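Putative tetrapyrrole (Corrin/porphyrin) methylase (PDB 3FFY) probably catalyses the S-adenosylmethionine-dependent 2'-O-methylation of a cytidine ribose in 16S rRNA, this chain being the C-terminal part of the enzyme. Local coordinates at residues S73-I78 / E83-G88; T4-A9 / E18-E23. All coordinates share one frame; numbering follows the deposited sequence. Where two conformers were deposited one is given.

Contact 1. Residues S73-I78 / E83-G88; sequences SVSREI and EETVRG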
loop_
_atom_site.group_PDB
_atom_site.type_symbol
_atom_site.label_atom_id
_atom_site.label_comp_id
_atom_site.label_asym_id
_atom_site.label_seq_id
_atom_site.Cartn_x
_atom_site.Cartn_y
_atom_site.Cartn_z
ATOM N N SER A 73 -2.510 -8.522 -5.018
ATOM C CA SER A 73 -2.657 -7.095 -4.688
ATOM C C SER A 73 -2.953 -6.400 -6.008
ATOM O O SER A 73 -2.183 -6.570 -6.969
ATOM C CB SER A 73 -1.332 -6.529 -4.151
ATOM O OG SER A 73 -1.514 -5.258 -3.552
ATOM N N VAL A 74 -4.000 -5.586 -6.043
ATOM C CA VAL A 74 -4.297 -4.814 -7.227
ATOM C C VAL A 74 -4.215 -3.338 -6.840
ATOM O O VAL A 74 -4.807 -2.896 -5.825
ATOM C CB VAL A 74 -5.649 -5.226 -7.852
ATOM C CG1 VAL A 74 -6.083 -4.180 -8.916
ATOM C CG2 VAL A 74 -5.557 -6.703 -8.391
ATOM N N SER A 75 -3.412 -2.611 -7.600
ATOM C CA SER A 75 -3.076 -1.255 -7.265
ATOM C C SER A 75 -3.277 -0.286 -8.422
ATOM O O SER A 75 -3.022 -0.570 -9.618
ATOM C CB SER A 75 -1.608 -1.125 -6.798
ATOM O OG SER A 75 -1.409 -1.821 -5.593
ATOM N N ARG A 76 -3.654 0.909 -8.015
ATOM C CA ARG A 76 -3.789 1.988 -8.932
ATOM C C ARG A 76 -2.964 3.147 -8.439
ATOM O O ARG A 76 -3.000 3.526 -7.258
ATOM C CB ARG A 76 -5.264 2.340 -9.017
ATOM C CG ARG A 76 -5.548 3.343 -10.090
ATOM C CD ARG A 76 -6.964 3.729 -10.043
ATOM N NE ARG A 76 -7.043 5.146 -10.337
ATOM C CZ ARG A 76 -7.617 6.048 -9.550
ATOM N NH1 ARG A 76 -8.197 5.681 -8.406
ATOM N NH2 ARG A 76 -7.627 7.327 -9.917
ATOM N N GLU A 77 -2.159 3.680 -9.335
ATOM C CA GLU A 77 -1.287 4.752 -8.970
ATOM C C GLU A 77 -2.034 6.077 -9.154
ATOM O O GLU A 77 -2.353 6.441 -10.275
ATOM C CB GLU A 77 -0.039 4.717 -9.825
ATOM C CG GLU A 77 0.778 5.956 -9.591
ATOM C CD GLU A 77 2.038 6.048 -10.426
ATOM O OE1 GLU A 77 2.416 7.209 -10.717
ATOM O OE2 GLU A 77 2.644 4.999 -10.782
ATOM N N ILE A 78 -2.355 6.790 -8.084
ATOM C CA ILE A 78 -3.007 8.101 -8.238
ATOM C C ILE A 78 -1.960 9.186 -8.464
ATOM O O ILE A 78 -2.260 10.181 -9.092
ATOM C CB ILE A 78 -3.882 8.453 -7.037
ATOM C CG1 ILE A 78 -4.992 7.422 -6.894
ATOM C CG2 ILE A 78 -4.423 9.877 -7.175
ATOM C CD1 ILE A 78 -5.423 7.179 -5.461
ATOM N N GLU A 83 -1.226 6.022 -3.802
ATOM C CA GLU A 83 -1.607 4.739 -4.387
ATOM C C GLU A 83 -2.885 4.291 -3.722
ATOM O O GLU A 83 -3.202 4.663 -2.607
ATOM C CB GLU A 83 -0.474 3.737 -4.179
ATOM C CG GLU A 83 -0.536 2.464 -5.032
ATOM C CD GLU A 83 0.293 2.451 -6.344
ATOM O OE1 GLU A 83 0.379 1.337 -6.893
ATOM O OE2 GLU A 83 0.854 3.482 -6.828
ATOM N N GLU A 84 -3.641 3.495 -4.431
ATOM C CA GLU A 84 -4.838 2.902 -3.928
ATOM C C GLU A 84 -4.696 1.401 -4.158
ATOM O O GLU A 84 -4.325 0.989 -5.257
ATOM C CB GLU A 84 -5.943 3.431 -4.776
ATOM C CG GLU A 84 -7.217 3.536 -4.101
ATOM C CD GLU A 84 -8.302 3.938 -5.069
ATOM O OE1 GLU A 84 -7.985 4.037 -6.297
ATOM O OE2 GLU A 84 -9.448 4.167 -4.599
ATOM N N THR A 85 -4.967 0.588 -3.150
ATOM C CA THR A 85 -4.656 -0.819 -3.235
ATOM C C THR A 85 -5.739 -1.694 -2.641
ATOM O O THR A 85 -6.343 -1.348 -1.608
ATOM C CB THR A 85 -3.291 -1.102 -2.561
ATOM O OG1 THR A 85 -2.296 -0.406 -3.293
ATOM C CG2 THR A 85 -2.918 -2.579 -2.566
ATOM N N VAL A 86 -6.009 -2.809 -3.340
ATOM C CA VAL A 86 -6.913 -3.897 -2.867
ATOM C C VAL A 86 -6.101 -5.167 -2.773
ATOM O O VAL A 86 -5.484 -5.583 -3.779
ATOM C CB VAL A 86 -8.151 -4.091 -3.757
ATOM C CG1 VAL A 86 -9.067 -5.182 -3.159
ATOM C CG2 VAL A 86 -8.954 -2.692 -3.908
ATOM N N ARG A 87 -6.012 -5.741 -1.573
ATOM C CA ARG A 87 -5.196 -6.954 -1.360
ATOM C C ARG A 87 -5.928 -7.997 -0.555
ATOM O O ARG A 87 -6.672 -7.668 0.364
ATOM C CB ARG A 87 -3.778 -6.654 -0.765
ATOM C CG ARG A 87 -3.630 -5.411 0.103
ATOM C CD ARG A 87 -2.212 -5.289 0.713
ATOM N NE ARG A 87 -1.991 -6.298 1.753
ATOM C CZ ARG A 87 -2.263 -6.153 3.057
ATOM N NH1 ARG A 87 -2.762 -5.016 3.553
ATOM N NH2 ARG A 87 -2.028 -7.165 3.886
ATOM N N GLY A 88 -5.706 -9.253 -0.920
ATOM C CA GLY A 88 -6.281 -10.390 -0.264
ATOM C C GLY A 88 -6.044 -11.624 -1.112
ATOM O O GLY A 88 -5.099 -11.686 -1.886
#
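Glu83 lays its carboxylate over Ser75 and Glu77 of the neighbouring strand. Its chain bends at CG (chi2 96°), which lays OE1 3.2 Å from Ser75 CB and OE2 3.3 Å from Glu77 CA. The carboxylates of Glu77 and Glu83 are like charges, so they probably repel; Glu77 OE2 is held by Asn2 ND2. Pro8 and Ala9 of helix 6-12 lie against Glu83. Glu84 points to the other face and runs alongside Arg76. Its OE1 is 2.7 Å from Arg76 NH1, near the guanidinium plane. This is a salt bridge, but the N-H is badly aimed (126°), so the hydrogen bond is weak. Their backbones form a hydrogen-bonded pair, with Arg76 N to Glu84 O 2.8 Å. Ile78 CG1 lies over one face of the guanidinium, and Ile78 CD1 meets Glu84 CB at 3.8 Å. Within a non-hydrogen-bonded backbone pair, Thr85 OG1 and Ser75 OG share a hydrogen bond of 2.8 Å; either could be the donor. Thr85 CG2 meets Ser73 OG at 3.2 Å. Val86 exchanges two straight backbone bonds with Val74; Val74 N to Val86 O is 2.7 Å. Both valines pack on Leu93 of helix 90-99. Arg87 CB lies beside Ser73. Residues 83-86 also pair antiparallel with a strand of the second subunit, continuing the sheet across the dimer interface. The whole is a regular antiparallel beta hairpin of strands 71-77 and 82-87.

Contact 2. Residues T4-A9 / E18-E23; sequences TAFVPA and EKFCFE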
loop_
_atom_site.group_PDB
_atom_site.type_symbol
_atom_site.label_atom_id
_atom_site.label_comp_id
_atom_site.label_asym_id
_atom_site.label_seq_id
_atom_site.Cartn_x
_atom_site.Cartn_y
_atom_site.Cartn_z
ATOM N N THR A 4 6.470 2.542 -15.170
ATOM C CA THR A 4 7.088 1.969 -13.960
ATOM C C THR A 4 6.185 2.091 -12.726
ATOM O O THR A 4 6.645 2.133 -11.578
ATOM C CB THR A 4 8.423 2.604 -13.688
ATOM O OG1 THR A 4 8.274 4.031 -13.647
ATOM C CG2 THR A 4 9.397 2.204 -14.779
ATOM N N ALA A 5 4.880 2.088 -13.007
ATOM C CA ALA A 5 3.820 1.962 -12.000
ATOM C C ALA A 5 4.001 0.720 -11.122
ATOM O O ALA A 5 3.546 0.697 -9.972
ATOM C CB ALA A 5 2.446 1.911 -12.708
ATOM N N PHE A 6 4.645 -0.316 -11.662
ATOM C CA PHE A 6 4.859 -1.513 -10.878
ATOM C C PHE A 6 5.702 -1.285 -9.634
ATOM O O PHE A 6 5.503 -1.991 -8.654
ATOM C CB PHE A 6 5.420 -2.667 -11.711
ATOM C CG PHE A 6 6.883 -2.551 -12.029
ATOM C CD1 PHE A 6 7.843 -2.965 -11.122
ATOM C CD2 PHE A 6 7.300 -2.027 -13.272
ATOM C CE1 PHE A 6 9.192 -2.838 -11.457
ATOM C CE2 PHE A 6 8.607 -1.892 -13.598
ATOM C CZ PHE A 6 9.569 -2.296 -12.703
ATOM N N VAL A 7 6.613 -0.312 -9.663
ATOM C CA VAL A 7 7.523 -0.088 -8.513
ATOM C C VAL A 7 6.708 0.190 -7.217
ATOM O O VAL A 7 6.765 -0.582 -6.273
ATOM C CB VAL A 7 8.590 0.959 -8.838
ATOM C CG1 VAL A 7 9.547 1.192 -7.630
ATOM C CG2 VAL A 7 9.412 0.527 -10.058
ATOM N N PRO A 8 5.865 1.238 -7.196
ATOM C CA PRO A 8 5.078 1.402 -5.953
ATOM C C PRO A 8 4.056 0.287 -5.683
ATOM O O PRO A 8 3.717 0.031 -4.528
ATOM C CB PRO A 8 4.356 2.743 -6.169
ATOM C CG PRO A 8 4.343 2.929 -7.708
ATOM C CD PRO A 8 5.664 2.357 -8.137
ATOM N N ALA A 9 3.542 -0.363 -6.735
ATOM C CA ALA A 9 2.607 -1.479 -6.563
ATOM C C ALA A 9 3.276 -2.595 -5.772
ATOM O O ALA A 9 2.678 -3.154 -4.853
ATOM C CB ALA A 9 2.093 -2.017 -7.930
ATOM N N GLU A 18 11.561 -8.480 -3.722
ATOM C CA GLU A 18 12.917 -8.263 -4.106
ATOM C C GLU A 18 13.224 -9.173 -5.293
ATOM O O GLU A 18 13.970 -8.760 -6.199
ATOM C CB GLU A 18 13.847 -8.470 -2.917
ATOM C CG GLU A 18 13.533 -7.486 -1.750
ATOM C CD GLU A 18 14.408 -7.719 -0.511
ATOM O OE1 GLU A 18 15.472 -8.381 -0.626
ATOM O OE2 GLU A 18 14.015 -7.238 0.580
ATOM N N LYS A 19 12.634 -10.376 -5.300
ATOM C CA LYS A 19 12.656 -11.245 -6.470
ATOM C C LYS A 19 11.270 -11.273 -7.078
ATOM O O LYS A 19 10.284 -11.625 -6.400
ATOM C CB LYS A 19 13.093 -12.657 -6.132
ATOM C CG LYS A 19 14.535 -12.758 -5.654
ATOM C CD LYS A 19 15.241 -13.926 -6.325
ATOM C CE LYS A 19 15.781 -13.536 -7.722
ATOM N NZ LYS A 19 17.053 -12.718 -7.637
ATOM N N PHE A 20 11.191 -10.881 -8.351
ATOM C CA PHE A 20 9.901 -10.773 -9.018
ATOM C C PHE A 20 10.040 -10.850 -10.523
ATOM O O PHE A 20 11.119 -10.571 -11.083
ATOM C CB PHE A 20 9.138 -9.510 -8.596
ATOM C CG PHE A 20 9.734 -8.216 -9.083
ATOM C CD1 PHE A 20 9.392 -7.691 -10.324
ATOM C CD2 PHE A 20 10.623 -7.519 -8.301
ATOM C CE1 PHE A 20 9.947 -6.500 -10.784
ATOM C CE2 PHE A 20 11.197 -6.349 -8.755
ATOM C CZ PHE A 20 10.877 -5.834 -10.003
ATOM N N CYS A 21 8.935 -11.242 -11.146
ATOM C CA CYS A 21 8.829 -11.376 -12.572
ATOM C C CYS A 21 7.894 -10.336 -13.128
ATOM O O CYS A 21 6.678 -10.406 -12.922
ATOM C CB CYS A 21 8.282 -12.748 -12.901
ATOM S SG CYS A 21 9.378 -14.035 -12.315
ATOM N N PHE A 22 8.451 -9.370 -13.842
ATOM C CA PHE A 22 7.603 -8.451 -14.564
ATOM C C PHE A 22 7.071 -9.226 -15.755
ATOM O O PHE A 22 7.848 -9.704 -16.568
ATOM C CB PHE A 22 8.345 -7.193 -15.014
ATOM C CG PHE A 22 7.483 -6.276 -15.811
ATOM C CD1 PHE A 22 6.525 -5.495 -15.172
ATOM C CD2 PHE A 22 7.533 -6.273 -17.203
ATOM C CE1 PHE A 22 5.657 -4.658 -15.919
ATOM C CE2 PHE A 22 6.700 -5.445 -17.946
ATOM C CZ PHE A 22 5.751 -4.643 -17.292
ATOM N N GLU A 23 5.746 -9.362 -15.835
ATOM C CA GLU A 23 5.117 -10.063 -16.964
ATOM C C GLU A 23 4.422 -9.109 -17.950
ATOM O O GLU A 23 4.200 -9.452 -19.108
ATOM C CB GLU A 23 4.096 -11.061 -16.437
ATOM C CG GLU A 23 4.598 -12.004 -15.356
ATOM C CD GLU A 23 5.544 -13.079 -15.860
ATOM O OE1 GLU A 23 5.681 -13.305 -17.086
ATOM O OE2 GLU A 23 6.143 -13.723 -14.995
#
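Phe6 and Phe20 both turn CG into the position between the backbone N and the carbonyl carbon (chi1 77° and 69°), and their rings meet between the helix and the strand. Phe22 takes the other course, with CG opposite its backbone N, and it also reaches Phe6. The three rings form a small aromatic cluster, with Phe6 touching both of the others. Opposite corners of the Phe6 ring meet the two neighbours. Phe6 CE1 lies 3.7 Å from Phe20 CZ. Phe6 CD2, across the ring, lies 4.0 Å from Phe22 CD1. Both pairs meet obliquely. The Phe6 and Phe20 planes are inclined at 51°, with ring centroids 5.8 Å apart. The Phe6 and Phe22 rings are similarly inclined, with centroids 5.4 Å apart. Val7 CG2 lies over one face of the Phe6 ring, toward its rim. The contact between the two segments is purely apolar. It is small, burying 138 Å² in all, and it sits at the surface. The backbones stay well apart: the closest CA atoms, those of Phe6 and Phe22, are 8.3 Å from each other. Tyr49 of strand 45-50 ties both sides together. Phe6 N donates a hydrogen bond to Tyr49 OH, and the Tyr49 ring makes an edge-to-face pair with Phe22. Phe6 also packs on Val47 of that strand. The cluster thus links the start of helix 6-12 to the outer strand 20-24, which pairs in parallel with strand 45-50, while Ala5 and, on the helix, Ala9 face strands 71-77 and 106-110.

Contact 2 comes first along the chain and closes before contact 1 opens. Their centres lie about 13 Å apart. Both involve the same five-stranded mixed sheet, at its two outermost strands within the chain: 20-24 in contact 2 and 82-87 in contact 1. Helix 6-12 lies against the sheet between them. Its Ala9 packs on Ser75 and Glu83, and its Pro8 on Glu83; Ala5 packs on Glu77. The helix therefore joins the aromatic cluster to the hairpin. Beyond strand 82-87 the second subunit extends the sheet, and Pro8 packs on Arg87 of that subunit. Helix 6-12 thus connects one outer strand with the edge where the second subunit joins, in the C-terminal part of this probable methyltransferase.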